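Local coordinates for putative permease protein, ABC transporter (PDB 3IS6) that is a putative ABC transporter permease, probably involved in transport across the membrane, represented by the portion that holds its MacB-like periplasmic core domain, at residues C110-S115 with K127-A132; A182-R187 with Y221-F226; L56-T61 with L88-V93. One frame throughout, in Å; residues are numbered along the deposited sequence.

Contact 1: C110-S115 with K127-A132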
# COMPACT_ATOMS: atom_id res chain seq x y z
N CYS A 110 3.70 -16.09 2.91
CA CYS A 110 3.99 -16.10 1.49
C CYS A 110 4.18 -17.48 0.91
O CYS A 110 4.37 -18.41 1.61
CB CYS A 110 5.24 -15.29 1.20
SG CYS A 110 6.72 -16.02 1.67
N LEU A 111 4.12 -17.57 -0.40
CA LEU A 111 4.49 -18.75 -1.11
C LEU A 111 5.74 -18.43 -1.89
O LEU A 111 5.90 -17.33 -2.34
CB LEU A 111 3.41 -19.18 -2.07
CG LEU A 111 2.02 -19.37 -1.53
CD1 LEU A 111 1.07 -19.58 -2.63
CD2 LEU A 111 2.04 -20.56 -0.65
N ILE A 112 6.60 -19.42 -2.00
CA ILE A 112 7.87 -19.32 -2.66
C ILE A 112 7.97 -20.38 -3.73
O ILE A 112 7.48 -21.45 -3.56
CB ILE A 112 8.96 -19.52 -1.64
CG1 ILE A 112 8.93 -18.40 -0.63
CG2 ILE A 112 10.25 -19.63 -2.27
CD1 ILE A 112 9.48 -17.14 -1.08
N SER A 113 8.59 -20.06 -4.83
CA SER A 113 8.69 -20.99 -5.93
C SER A 113 9.66 -22.12 -5.61
O SER A 113 10.51 -21.96 -4.78
CB SER A 113 9.14 -20.27 -7.19
OG SER A 113 10.50 -20.04 -7.17
N GLU A 114 9.55 -23.22 -6.31
CA GLU A 114 10.44 -24.34 -6.11
C GLU A 114 11.90 -23.95 -6.38
O GLU A 114 12.75 -24.34 -5.64
CB GLU A 114 10.03 -25.51 -7.00
CG GLU A 114 10.82 -26.77 -6.73
CD GLU A 114 10.24 -28.07 -7.33
OE1 GLU A 114 9.30 -28.02 -8.13
OE2 GLU A 114 10.76 -29.15 -6.99
N SER A 115 12.17 -23.18 -7.41
CA SER A 115 13.54 -22.75 -7.66
C SER A 115 14.10 -21.87 -6.58
O SER A 115 15.24 -22.00 -6.24
CB SER A 115 13.67 -22.02 -8.97
OG SER A 115 13.44 -22.87 -10.03
N LYS A 127 10.09 -21.09 7.53
CA LYS A 127 11.14 -20.11 7.73
C LYS A 127 10.65 -18.66 7.53
O LYS A 127 9.62 -18.41 6.97
CB LYS A 127 12.33 -20.43 6.87
CG LYS A 127 13.13 -21.58 7.36
CD LYS A 127 14.24 -21.93 6.44
CE LYS A 127 15.41 -22.55 7.16
NZ LYS A 127 16.46 -22.99 6.30
N ARG A 128 11.42 -17.72 8.01
CA ARG A 128 11.01 -16.34 8.03
C ARG A 128 11.87 -15.42 7.15
O ARG A 128 13.06 -15.51 7.16
CB ARG A 128 10.98 -15.83 9.46
CG ARG A 128 9.95 -16.50 10.34
CD ARG A 128 10.26 -16.34 11.81
NE ARG A 128 11.56 -16.89 12.15
CZ ARG A 128 11.93 -17.29 13.37
NH1 ARG A 128 11.11 -17.19 14.39
NH2 ARG A 128 13.14 -17.76 13.55
N LEU A 129 11.20 -14.56 6.41
CA LEU A 129 11.77 -13.64 5.45
C LEU A 129 11.45 -12.20 5.83
O LEU A 129 10.39 -11.92 6.27
CB LEU A 129 11.15 -13.87 4.07
CG LEU A 129 11.58 -14.98 3.16
CD1 LEU A 129 10.75 -15.09 1.99
CD2 LEU A 129 12.94 -14.74 2.75
N ARG A 130 12.37 -11.29 5.61
CA ARG A 130 12.04 -9.88 5.68
C ARG A 130 12.83 -9.04 4.69
O ARG A 130 13.83 -9.44 4.20
CB ARG A 130 12.16 -9.36 7.09
CG ARG A 130 13.50 -9.19 7.56
CD ARG A 130 13.50 -8.54 8.91
NE ARG A 130 12.85 -9.33 9.92
CZ ARG A 130 13.50 -10.13 10.72
NH1 ARG A 130 14.79 -10.24 10.59
NH2 ARG A 130 12.87 -10.84 11.63
N PRO A 131 12.34 -7.86 4.38
CA PRO A 131 13.00 -7.04 3.39
C PRO A 131 14.36 -6.72 3.90
O PRO A 131 14.56 -6.54 5.05
CB PRO A 131 12.14 -5.79 3.36
CG PRO A 131 10.91 -6.18 3.87
CD PRO A 131 11.15 -7.19 4.89
N ALA A 132 15.30 -6.64 3.00
CA ALA A 132 16.67 -6.54 3.38
C ALA A 132 16.94 -5.32 4.24
O ALA A 132 17.77 -5.36 5.07
CB ALA A 132 17.55 -6.56 2.20
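Cys110 SG, the one heteroatom among the side-chain atoms that meet here, lies 4.1 Å from Leu129 CD1, and no hydrogen bond joins 110-115 to 127-132. The same Leu129 methyl also meets Ile112 CD1 at 3.9 Å, the two side chains reaching tip to tip. Cys110 SG and Ile112 CD1 are themselves 4.1 Å apart, and with Leu129 CD1 they make a nearly equilateral triangle of van der Waals contacts. The thiol gets there because SG stands between the backbone N and the carbonyl carbon (chi1 73°). Leu129 supplies most of the small buried surface.

The two strands are not partners. Strand 140-146 pairs with both, parallel to 109-113 and antiparallel to 128-131, so the side chains meet across the strand between them in the mixed sheet. Met159 of strand 159-162, which pairs antiparallel with 109-113, touches all three residues. Beside Leu129, Arg128 and Arg130 take part in salt bridges with Glu71 and Asp72. Backbone bonds to Thr141 and Gly143 hold Cys110 in the sheet. Across the contact itself only apolar surfaces and the thiol meet, which implies an association governed by shape and burial, with no directional bond to fix the pairing.

Contact 2: A182-R187 with Y221-F226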
# COMPACT_ATOMS: atom_id res chain seq x y z
N ALA A 182 -6.28 -8.17 -14.75
CA ALA A 182 -7.47 -8.90 -14.44
C ALA A 182 -7.66 -10.01 -15.43
O ALA A 182 -7.79 -9.77 -16.58
CB ALA A 182 -8.62 -8.00 -14.47
N TYR A 183 -7.69 -11.22 -14.93
CA TYR A 183 -7.85 -12.39 -15.72
C TYR A 183 -9.26 -12.92 -15.54
O TYR A 183 -9.74 -13.02 -14.46
CB TYR A 183 -6.87 -13.45 -15.30
CG TYR A 183 -5.40 -13.09 -15.40
CD1 TYR A 183 -4.72 -13.22 -16.58
CD2 TYR A 183 -4.71 -12.62 -14.31
CE1 TYR A 183 -3.42 -12.92 -16.66
CE2 TYR A 183 -3.40 -12.30 -14.40
CZ TYR A 183 -2.75 -12.46 -15.57
OH TYR A 183 -1.45 -12.16 -15.64
N VAL A 184 -9.88 -13.25 -16.64
CA VAL A 184 -11.24 -13.73 -16.65
C VAL A 184 -11.37 -15.02 -17.42
O VAL A 184 -11.01 -15.08 -18.55
CB VAL A 184 -12.10 -12.71 -17.33
CG1 VAL A 184 -13.49 -13.09 -17.32
CG2 VAL A 184 -11.95 -11.40 -16.74
N ARG A 185 -11.92 -16.05 -16.81
CA ARG A 185 -12.22 -17.26 -17.53
C ARG A 185 -13.70 -17.37 -17.84
O ARG A 185 -14.50 -17.41 -16.97
CB ARG A 185 -11.78 -18.48 -16.75
CG ARG A 185 -11.93 -19.76 -17.47
CD ARG A 185 -12.22 -20.88 -16.55
NE ARG A 185 -11.08 -21.22 -15.75
CZ ARG A 185 -11.16 -21.77 -14.57
NH1 ARG A 185 -12.33 -22.09 -14.07
NH2 ARG A 185 -10.08 -22.01 -13.90
N LEU A 186 -14.02 -17.40 -19.12
CA LEU A 186 -15.37 -17.56 -19.59
C LEU A 186 -15.87 -19.00 -19.66
O LEU A 186 -15.11 -19.90 -19.87
CB LEU A 186 -15.51 -16.91 -20.96
CG LEU A 186 -14.97 -15.52 -21.10
CD1 LEU A 186 -14.91 -15.10 -22.48
CD2 LEU A 186 -15.76 -14.60 -20.32
N ARG A 187 -17.17 -19.18 -19.55
CA ARG A 187 -17.77 -20.47 -19.80
C ARG A 187 -17.73 -20.80 -21.28
O ARG A 187 -17.66 -19.94 -22.11
CB ARG A 187 -19.21 -20.50 -19.33
CG ARG A 187 -19.45 -19.77 -18.10
CD ARG A 187 -20.43 -20.49 -17.21
NE ARG A 187 -20.64 -19.80 -15.95
CZ ARG A 187 -20.33 -20.31 -14.77
NH1 ARG A 187 -19.82 -21.52 -14.68
NH2 ARG A 187 -20.55 -19.61 -13.68
N TYR A 221 -13.92 -0.90 -21.18
CA TYR A 221 -13.28 -2.17 -20.97
C TYR A 221 -13.72 -3.19 -21.98
O TYR A 221 -14.84 -3.22 -22.38
CB TYR A 221 -13.64 -2.71 -19.58
CG TYR A 221 -13.23 -1.80 -18.47
CD1 TYR A 221 -11.91 -1.61 -18.16
CD2 TYR A 221 -14.16 -1.13 -17.75
CE1 TYR A 221 -11.54 -0.76 -17.18
CE2 TYR A 221 -13.80 -0.30 -16.77
CZ TYR A 221 -12.49 -0.11 -16.48
OH TYR A 221 -12.15 0.74 -15.48
N SER A 222 -12.81 -4.05 -22.38
CA SER A 222 -13.20 -5.20 -23.15
C SER A 222 -12.30 -6.37 -22.91
O SER A 222 -11.15 -6.19 -22.69
CB SER A 222 -13.25 -4.87 -24.62
OG SER A 222 -11.99 -4.57 -25.10
N LEU A 223 -12.85 -7.56 -22.98
CA LEU A 223 -12.10 -8.77 -22.83
C LEU A 223 -11.38 -9.15 -24.10
O LEU A 223 -11.95 -9.10 -25.16
CB LEU A 223 -13.01 -9.88 -22.44
CG LEU A 223 -13.88 -9.65 -21.23
CD1 LEU A 223 -14.67 -10.80 -21.00
CD2 LEU A 223 -13.08 -9.37 -20.03
N THR A 224 -10.13 -9.55 -23.97
CA THR A 224 -9.32 -10.04 -25.05
C THR A 224 -8.66 -11.35 -24.66
O THR A 224 -8.24 -11.48 -23.57
CB THR A 224 -8.25 -9.01 -25.42
OG1 THR A 224 -7.97 -9.10 -26.80
CG2 THR A 224 -6.99 -9.27 -24.72
N PRO A 225 -8.54 -12.30 -25.56
CA PRO A 225 -7.99 -13.60 -25.22
C PRO A 225 -6.57 -13.47 -24.72
O PRO A 225 -5.86 -12.66 -25.19
CB PRO A 225 -7.99 -14.31 -26.56
CG PRO A 225 -8.99 -13.68 -27.29
CD PRO A 225 -8.91 -12.26 -26.96
N PHE A 226 -6.19 -14.28 -23.75
CA PHE A 226 -4.90 -14.11 -23.13
C PHE A 226 -3.88 -14.97 -23.81
O PHE A 226 -4.00 -16.14 -23.82
CB PHE A 226 -5.01 -14.48 -21.65
CG PHE A 226 -3.71 -14.51 -20.92
CD1 PHE A 226 -2.88 -13.43 -20.90
CD2 PHE A 226 -3.33 -15.63 -20.23
CE1 PHE A 226 -1.69 -13.49 -20.23
CE2 PHE A 226 -2.17 -15.67 -19.57
CZ PHE A 226 -1.35 -14.62 -19.56
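The Tyr183 ring turns its edge to the face of the Phe226 ring, an edge-to-face pair with centroids 5.3 Å apart and planes at 77°. Tyr183 CE1 does the touching: it stands over one face of Phe226, offset toward the rim, and its closest atom there is Phe226 CZ at 3.9 Å. Seen from the tyrosine, CZ lies at the ring edge, near its plane. Phe226 presents that face because its chi1 of 173° sets CG opposite the backbone N. Tyr183 has a second edge-to-face partner in Phe91, and Ile16 packs on both Tyr183 and Phe226.

Farther along, Leu223 works as a fork. Its CD2 branch meets Val184 CG2 at 4.0 Å, the two side chains crossing at about a right angle. The CD1 branch goes instead to Leu186 CD2, also at 4.0 Å, and here the crossing is more slanted. Val184 and Leu186 are two residues apart on one strand, both with their side chains directed at the other segment, so a single leucine spans the pair. Every contact between the segments is aromatic or aliphatic, and no hydrogen bond crosses.

The touching parts run 107° apart, far from the alignment of paired strands. What connects them is strand 14-23, antiparallel to both 181-186 and 218-225; Val184, for example, bonds through its backbone to Cys15. On its other edge 181-186 pairs with strand 54-70, through Leu56 and Thr58. Leu223 also rests on Pro192, and at the far end of 221-226 the side chain of Tyr221 touches Gln203 of helix 196-206.

Contact 3: L56-T61 with L88-V93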
# COMPACT_ATOMS: atom_id res chain seq x y z
N LEU A 56 -14.78 -17.52 -13.76
CA LEU A 56 -13.93 -17.10 -12.69
C LEU A 56 -13.21 -15.83 -13.11
O LEU A 56 -12.87 -15.71 -14.25
CB LEU A 56 -12.93 -18.20 -12.39
CG LEU A 56 -11.91 -18.06 -11.28
CD1 LEU A 56 -12.60 -18.13 -9.98
CD2 LEU A 56 -10.84 -19.06 -11.34
N ALA A 57 -12.99 -14.91 -12.19
CA ALA A 57 -12.13 -13.77 -12.39
C ALA A 57 -11.19 -13.55 -11.22
O ALA A 57 -11.55 -13.78 -10.12
CB ALA A 57 -12.89 -12.58 -12.63
N THR A 58 -9.99 -13.10 -11.49
CA THR A 58 -9.01 -12.85 -10.47
C THR A 58 -8.08 -11.72 -10.87
O THR A 58 -8.00 -11.39 -12.01
CB THR A 58 -8.26 -14.13 -10.06
OG1 THR A 58 -7.68 -13.96 -8.79
CG2 THR A 58 -7.20 -14.53 -11.03
N ARG A 59 -7.38 -11.15 -9.91
CA ARG A 59 -6.52 -10.01 -10.11
C ARG A 59 -5.13 -10.22 -9.53
O ARG A 59 -4.98 -10.84 -8.55
CB ARG A 59 -7.15 -8.76 -9.51
CG ARG A 59 -7.35 -8.79 -8.01
CD ARG A 59 -8.20 -7.68 -7.50
NE ARG A 59 -8.83 -8.02 -6.24
CZ ARG A 59 -9.48 -7.18 -5.46
NH1 ARG A 59 -9.60 -5.91 -5.76
NH2 ARG A 59 -10.01 -7.62 -4.35
N THR A 60 -4.13 -9.68 -10.20
CA THR A 60 -2.79 -9.62 -9.69
C THR A 60 -2.19 -8.22 -9.84
O THR A 60 -2.63 -7.45 -10.64
CB THR A 60 -1.86 -10.63 -10.38
OG1 THR A 60 -1.68 -10.26 -11.73
CG2 THR A 60 -2.42 -11.99 -10.35
N THR A 61 -1.20 -7.90 -9.03
CA THR A 61 -0.34 -6.77 -9.27
C THR A 61 1.12 -7.09 -8.96
O THR A 61 1.41 -7.63 -7.95
CB THR A 61 -0.83 -5.49 -8.56
OG1 THR A 61 -0.02 -4.39 -8.94
CG2 THR A 61 -0.79 -5.62 -7.10
N LEU A 88 -4.22 -19.61 -7.86
CA LEU A 88 -3.82 -20.98 -7.89
C LEU A 88 -4.74 -21.82 -8.75
O LEU A 88 -4.30 -22.69 -9.41
CB LEU A 88 -3.79 -21.53 -6.47
CG LEU A 88 -2.59 -21.36 -5.56
CD1 LEU A 88 -1.87 -20.15 -5.71
CD2 LEU A 88 -2.94 -21.58 -4.13
N ASP A 89 -6.03 -21.58 -8.67
CA ASP A 89 -6.99 -22.21 -9.53
C ASP A 89 -6.94 -21.80 -11.00
O ASP A 89 -6.86 -22.61 -11.87
CB ASP A 89 -8.37 -22.02 -8.94
CG ASP A 89 -8.55 -22.78 -7.61
OD1 ASP A 89 -7.93 -23.82 -7.43
OD2 ASP A 89 -9.30 -22.31 -6.76
N MSE A 90 -6.88 -20.52 -11.24
CA MSE A 90 -6.83 -19.97 -12.57
C MSE A 90 -5.62 -20.47 -13.34
O MSE A 90 -5.70 -20.66 -14.49
CB MSE A 90 -6.80 -18.46 -12.48
CG MSE A 90 -6.73 -17.74 -13.78
SE MSE A 90 -8.37 -17.75 -14.83
CE MSE A 90 -9.39 -16.49 -13.94
N PHE A 91 -4.49 -20.65 -12.68
CA PHE A 91 -3.29 -21.05 -13.36
C PHE A 91 -2.80 -22.47 -13.07
O PHE A 91 -1.71 -22.83 -13.43
CB PHE A 91 -2.24 -19.98 -13.17
CG PHE A 91 -2.66 -18.65 -13.69
CD1 PHE A 91 -2.91 -18.47 -15.03
CD2 PHE A 91 -2.86 -17.60 -12.87
CE1 PHE A 91 -3.33 -17.28 -15.50
CE2 PHE A 91 -3.28 -16.42 -13.36
CZ PHE A 91 -3.51 -16.26 -14.67
N GLY A 92 -3.62 -23.25 -12.41
CA GLY A 92 -3.27 -24.61 -12.10
C GLY A 92 -1.96 -24.74 -11.36
O GLY A 92 -1.15 -25.54 -11.72
N VAL A 93 -1.76 -23.94 -10.34
CA VAL A 93 -0.55 -23.97 -9.55
C VAL A 93 -0.71 -24.99 -8.43
O VAL A 93 -1.62 -24.92 -7.68
CB VAL A 93 -0.24 -22.59 -8.93
CG1 VAL A 93 0.99 -22.62 -8.13
CG2 VAL A 93 -0.19 -21.53 -9.96
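Met90, the last residue of helix 86-90, packs against Leu56 and Thr58 of the long strand 54-70, and a Schellman motif ends the helix directly behind it. In the motif Val93 N bonds to Leu88 O at 3.0 Å, with a weak bond from Gly92 N to Asp89 O; Gly92 supplies the positive phi (54°) that turns the chain away. Both segments belong to the MacB-like periplasmic core domain.

The apolar part of the contact is carried by one methyl. Met90, a selenomethionine in this crystal, starts out extended from the helix and then bends at both chi2 (73°) and chi3 (77°), which carries CE over to the strand. There Met90 CE meets Leu56 CD2 at 3.9 Å and Thr58 CG2 at 4.1 Å, while Ala57, its side chain directed away, comes near with its backbone, CA closest at 4.2 Å from Met90 CE. Both strand side chains run past Met90 in the opposite direction. At the root of the methionine, Met90 CG sits 3.6 Å above the plane of the Phe91 ring, over its centre.

Polar groups take their bonds elsewhere. Thr58 points its methyl at Met90 and gives its hydroxyl to Glu84; Asp89 forms a salt bridge with Arg100. Even so, the shortest approach between the two segments is to a carbonyl of strand 54-70 itself: Met90 CE rests 3.6 Å from Leu56 O.

In the fold
All three contacts are buried, and all reach the same mixed sheet. The centre of contact 3 is about 8 Å from the centre of the chain, the nearest of the three, with contacts 1 and 2 on opposite sides, their own centres about 31 Å apart. Contacts 2 and 3 touch: strands 181-186 and 54-70 are neighbours, and Arg185 N approaches Leu56 O at 2.8 Å, a probable hydrogen bond. Contact 1 shares no such backbone link with either, though its strand 128-131 also borders 54-70. The chemistry differs: a thiol and aliphatic methyls in contact 1, an aromatic pair beside aliphatics in contact 2, and a helix-end methionine in contact 3.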